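Chemotaxis response regulator protein-glutamate methylesterase (Thermotoga maritima, PDB 3SFT) probably removes methyl groups from methylglutamate residues of chemoreceptors and deamidates specific glutamines, this chain being the catalytic domain of the CheB methylesterase. Local coordinates at residues 131-144 / 161-175. Residues are numbered along the deposited sequence; the frame is centred on the assembly and turned at random.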
# COMPACT_ATOMS: atom_id res chain seq x y z
N ILE A 131 -2.62 -6.36 -0.17
CA ILE A 131 -3.62 -6.21 0.87
C ILE A 131 -3.29 -7.11 2.03
O ILE A 131 -3.35 -8.34 1.93
CB ILE A 131 -5.03 -6.50 0.32
CG1 ILE A 131 -5.30 -5.64 -0.92
CG2 ILE A 131 -6.09 -6.26 1.39
CD1 ILE A 131 -5.13 -4.15 -0.67
N LEU A 132 -2.92 -6.49 3.14
CA LEU A 132 -2.53 -7.19 4.35
C LEU A 132 -3.65 -7.36 5.36
O LEU A 132 -4.77 -6.89 5.16
CB LEU A 132 -1.36 -6.45 5.01
CG LEU A 132 -0.16 -6.15 4.12
CD1 LEU A 132 0.93 -5.45 4.94
CD2 LEU A 132 0.37 -7.45 3.52
N THR A 133 -3.28 -8.02 6.46
CA THR A 133 -4.12 -8.30 7.62
C THR A 133 -4.97 -7.09 8.01
O THR A 133 -4.52 -5.95 7.89
CB THR A 133 -3.22 -8.67 8.83
OG1 THR A 133 -4.00 -8.80 10.02
CG2 THR A 133 -2.15 -7.61 9.04
N GLY A 134 -6.18 -7.35 8.48
CA GLY A 134 -7.07 -6.28 8.89
C GLY A 134 -8.55 -6.61 8.80
O GLY A 134 -8.94 -7.55 8.10
N MET A 135 -9.36 -5.84 9.52
CA MET A 135 -10.81 -6.03 9.50
C MET A 135 -11.41 -5.25 8.36
O MET A 135 -10.85 -4.26 7.90
CB MET A 135 -11.44 -5.51 10.80
CG MET A 135 -11.37 -6.44 11.98
SD MET A 135 -12.29 -5.81 13.42
CE MET A 135 -12.17 -7.25 14.36
N GLY A 136 -12.58 -5.68 7.91
CA GLY A 136 -13.27 -4.98 6.84
C GLY A 136 -12.93 -5.39 5.42
O GLY A 136 -12.26 -6.40 5.19
N LYS A 137 -13.35 -4.56 4.49
CA LYS A 137 -13.17 -4.81 3.07
C LYS A 137 -12.35 -3.76 2.31
O LYS A 137 -12.32 -3.77 1.08
CB LYS A 137 -14.54 -5.00 2.41
CG LYS A 137 -15.30 -6.20 2.99
CD LYS A 137 -16.75 -6.28 2.52
CE LYS A 137 -16.88 -6.48 1.01
NZ LYS A 137 -17.18 -5.20 0.30
N ASP A 138 -11.70 -2.85 3.03
CA ASP A 138 -10.88 -1.83 2.37
C ASP A 138 -9.79 -2.57 1.59
O ASP A 138 -9.16 -3.48 2.12
CB ASP A 138 -10.27 -0.87 3.40
CG ASP A 138 -9.58 0.34 2.76
OD1 ASP A 138 -9.94 0.76 1.64
OD2 ASP A 138 -8.66 0.88 3.39
N GLY A 139 -9.62 -2.21 0.33
CA GLY A 139 -8.63 -2.86 -0.51
C GLY A 139 -9.28 -3.72 -1.59
O GLY A 139 -8.65 -4.01 -2.61
N THR A 140 -10.53 -4.11 -1.36
CA THR A 140 -11.26 -4.94 -2.32
C THR A 140 -11.62 -4.17 -3.59
O THR A 140 -11.27 -4.60 -4.70
CB THR A 140 -12.52 -5.54 -1.69
OG1 THR A 140 -12.14 -6.44 -0.64
CG2 THR A 140 -13.34 -6.29 -2.72
N LYS A 141 -12.30 -3.03 -3.44
CA LYS A 141 -12.66 -2.23 -4.61
C LYS A 141 -11.38 -1.71 -5.27
O LYS A 141 -11.30 -1.65 -6.50
CB LYS A 141 -13.58 -1.07 -4.21
CG LYS A 141 -14.94 -1.56 -3.70
CD LYS A 141 -15.84 -0.41 -3.26
CE LYS A 141 -16.30 0.44 -4.43
NZ LYS A 141 -17.24 1.51 -4.01
N GLY A 142 -10.38 -1.39 -4.46
CA GLY A 142 -9.11 -0.93 -5.00
C GLY A 142 -8.45 -2.04 -5.80
O GLY A 142 -7.83 -1.78 -6.83
N ALA A 143 -8.60 -3.29 -5.35
CA ALA A 143 -8.02 -4.43 -6.04
C ALA A 143 -8.73 -4.62 -7.38
O ALA A 143 -8.12 -5.00 -8.38
CB ALA A 143 -8.13 -5.70 -5.19
N PHE A 144 -10.03 -4.33 -7.38
CA PHE A 144 -10.83 -4.42 -8.60
C PHE A 144 -10.24 -3.49 -9.66
O PHE A 144 -9.99 -3.91 -10.80
CB PHE A 144 -12.29 -4.02 -8.32
CG PHE A 144 -13.03 -3.55 -9.54
CD1 PHE A 144 -13.40 -4.46 -10.53
CD2 PHE A 144 -13.29 -2.20 -9.74
CE1 PHE A 144 -14.02 -4.02 -11.70
CE2 PHE A 144 -13.91 -1.76 -10.91
CZ PHE A 144 -14.27 -2.67 -11.89
N CYS A 161 -1.64 -13.32 9.33
CA CYS A 161 -2.61 -12.28 9.66
C CYS A 161 -3.10 -12.34 11.10
O CYS A 161 -3.25 -13.42 11.67
CB CYS A 161 -3.86 -12.38 8.77
SG CYS A 161 -3.66 -11.97 7.03
N VAL A 162 -3.37 -11.18 11.67
CA VAL A 162 -3.94 -11.11 13.01
C VAL A 162 -5.44 -11.25 12.74
O VAL A 162 -6.13 -12.02 13.41
CB VAL A 162 -3.61 -9.78 13.71
CG1 VAL A 162 -4.35 -9.70 15.04
CG2 VAL A 162 -2.11 -9.69 13.95
N VAL A 163 -5.91 -10.57 11.69
CA VAL A 163 -7.31 -10.62 11.26
C VAL A 163 -7.34 -10.87 9.75
O VAL A 163 -6.88 -10.04 8.96
CB VAL A 163 -8.08 -9.32 11.59
CG1 VAL A 163 -9.48 -9.40 11.02
CG2 VAL A 163 -8.18 -9.12 13.10
N PHE A 164 -7.87 -12.02 9.35
CA PHE A 164 -7.96 -12.39 7.95
C PHE A 164 -9.26 -11.89 7.35
O PHE A 164 -10.11 -12.67 6.96
CB PHE A 164 -7.88 -13.92 7.84
CG PHE A 164 -7.70 -14.43 6.43
CD1 PHE A 164 -6.67 -13.94 5.62
CD2 PHE A 164 -8.51 -15.45 5.94
CE1 PHE A 164 -6.46 -14.46 4.35
CE2 PHE A 164 -8.30 -15.98 4.67
CZ PHE A 164 -7.28 -15.48 3.88
N GLY A 165 -9.44 -10.57 7.34
CA GLY A 165 -10.65 -10.00 6.79
C GLY A 165 -10.39 -9.32 5.46
O GLY A 165 -10.93 -9.73 4.44
N MET A 166 -9.53 -8.30 5.47
CA MET A 166 -9.20 -7.57 4.25
C MET A 166 -8.65 -8.46 3.14
O MET A 166 -9.12 -8.38 2.00
CB MET A 166 -8.27 -6.39 4.56
CG MET A 166 -8.99 -5.27 5.33
SD MET A 166 -8.01 -3.85 5.88
CE MET A 166 -6.43 -4.16 5.06
N PRO A 167 -7.67 -9.34 3.45
CA PRO A 167 -7.13 -10.21 2.40
C PRO A 167 -8.19 -11.20 1.90
O PRO A 167 -8.31 -11.45 0.69
CB PRO A 167 -6.00 -10.96 3.12
CG PRO A 167 -5.58 -9.99 4.19
CD PRO A 167 -6.90 -9.49 4.70
N LYS A 168 -8.97 -11.75 2.83
CA LYS A 168 -10.01 -12.70 2.48
C LYS A 168 -11.04 -12.10 1.52
O LYS A 168 -11.46 -12.75 0.57
CB LYS A 168 -10.73 -13.24 3.72
CG LYS A 168 -11.75 -14.31 3.40
CD LYS A 168 -12.18 -15.12 4.61
CE LYS A 168 -13.42 -14.55 5.28
NZ LYS A 168 -13.96 -15.52 6.27
N SER A 169 -11.44 -10.86 1.79
CA SER A 169 -12.41 -10.18 0.94
C SER A 169 -11.87 -10.02 -0.48
O SER A 169 -12.61 -10.17 -1.45
CB SER A 169 -12.77 -8.82 1.53
OG SER A 169 -13.63 -8.11 0.66
N VAL A 170 -10.57 -9.73 -0.59
CA VAL A 170 -9.92 -9.58 -1.89
C VAL A 170 -9.91 -10.94 -2.60
O VAL A 170 -10.25 -11.02 -3.78
CB VAL A 170 -8.45 -9.07 -1.73
CG1 VAL A 170 -7.67 -9.26 -3.03
CG2 VAL A 170 -8.44 -7.62 -1.32
N ILE A 171 -9.54 -11.99 -1.87
CA ILE A 171 -9.48 -13.34 -2.42
C ILE A 171 -10.84 -13.87 -2.88
O ILE A 171 -10.95 -14.47 -3.96
CB ILE A 171 -8.87 -14.34 -1.40
CG1 ILE A 171 -7.44 -13.94 -1.06
CG2 ILE A 171 -8.91 -15.78 -1.95
CD1 ILE A 171 -6.91 -14.59 0.20
N GLU A 172 -11.88 -13.62 -2.08
CA GLU A 172 -13.22 -14.08 -2.42
C GLU A 172 -13.80 -13.49 -3.70
O GLU A 172 -14.70 -14.07 -4.31
CB GLU A 172 -14.18 -13.87 -1.24
CG GLU A 172 -13.91 -14.84 -0.10
CD GLU A 172 -14.84 -14.66 1.09
OE1 GLU A 172 -15.55 -13.63 1.15
OE2 GLU A 172 -14.86 -15.55 1.96
N GLU A 173 -13.31 -12.32 -4.11
CA GLU A 173 -13.77 -11.70 -5.35
C GLU A 173 -12.99 -12.25 -6.54
O GLU A 173 -13.36 -12.04 -7.69
CB GLU A 173 -13.60 -10.18 -5.30
CG GLU A 173 -14.51 -9.47 -4.32
CD GLU A 173 -15.98 -9.77 -4.55
OE1 GLU A 173 -16.46 -9.60 -5.70
OE2 GLU A 173 -16.66 -10.17 -3.59
N GLY A 174 -11.90 -12.96 -6.24
CA GLY A 174 -11.06 -13.53 -7.27
C GLY A 174 -10.01 -12.55 -7.77
O GLY A 174 -9.42 -12.76 -8.83
N TYR A 175 -9.75 -11.50 -6.99
CA TYR A 175 -8.78 -10.47 -7.38
C TYR A 175 -7.33 -10.75 -7.02
O TYR A 175 -6.43 -10.04 -7.50
CB TYR A 175 -9.18 -9.11 -6.80
CG TYR A 175 -10.52 -8.59 -7.27
CD1 TYR A 175 -11.00 -8.89 -8.54
CD2 TYR A 175 -11.30 -7.80 -6.43
CE1 TYR A 175 -12.23 -8.42 -8.98
CE2 TYR A 175 -12.54 -7.32 -6.85
CZ TYR A 175 -13.00 -7.63 -8.13
OH TYR A 175 -14.21 -7.15 -8.55
O HOH W 1 -10.51 -6.09 1.47
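G134 and V163 join the loops that leave two neighbouring strands of the doubly wound alpha/beta fold: G134 N donates to V163 O (2.8 Å), nearly straight at 170°, and G134 O takes M166 N (2.8 Å) from above its carbonyl plane. Its positive phi would jam a CB against T133 O and M166 SD, so glycine suits it. Helices 140-144 and 166-172 run at 40°, the axes of these short segments 9.3 Å apart at closest. T133 turns OG1 anti to its own N (chi1 173°), where V162 N and V163 N donate to it; it also pairs with T16 O. A valine in its place would probably leave both amides without their acceptor. Slim, unbranched M166 runs along the 132-138 loop, CG and SD beside M135 O, CE 3.2 Å from L132 O, and touches S15. S15, H42 and D138, predicted active-site residues, probably form a catalytic triad, D138 OD2 hydrogen-bonded to H42 NE2. P167, with no N-H to satisfy, packs against L132 O. S169 OG donates to T140 OG1 (2.6 Å), whose hydroxyl donates to a water bridging D138 O and M166 O. F144 CA sits over one face of the Y175 ring, 3.9 Å from its centroid.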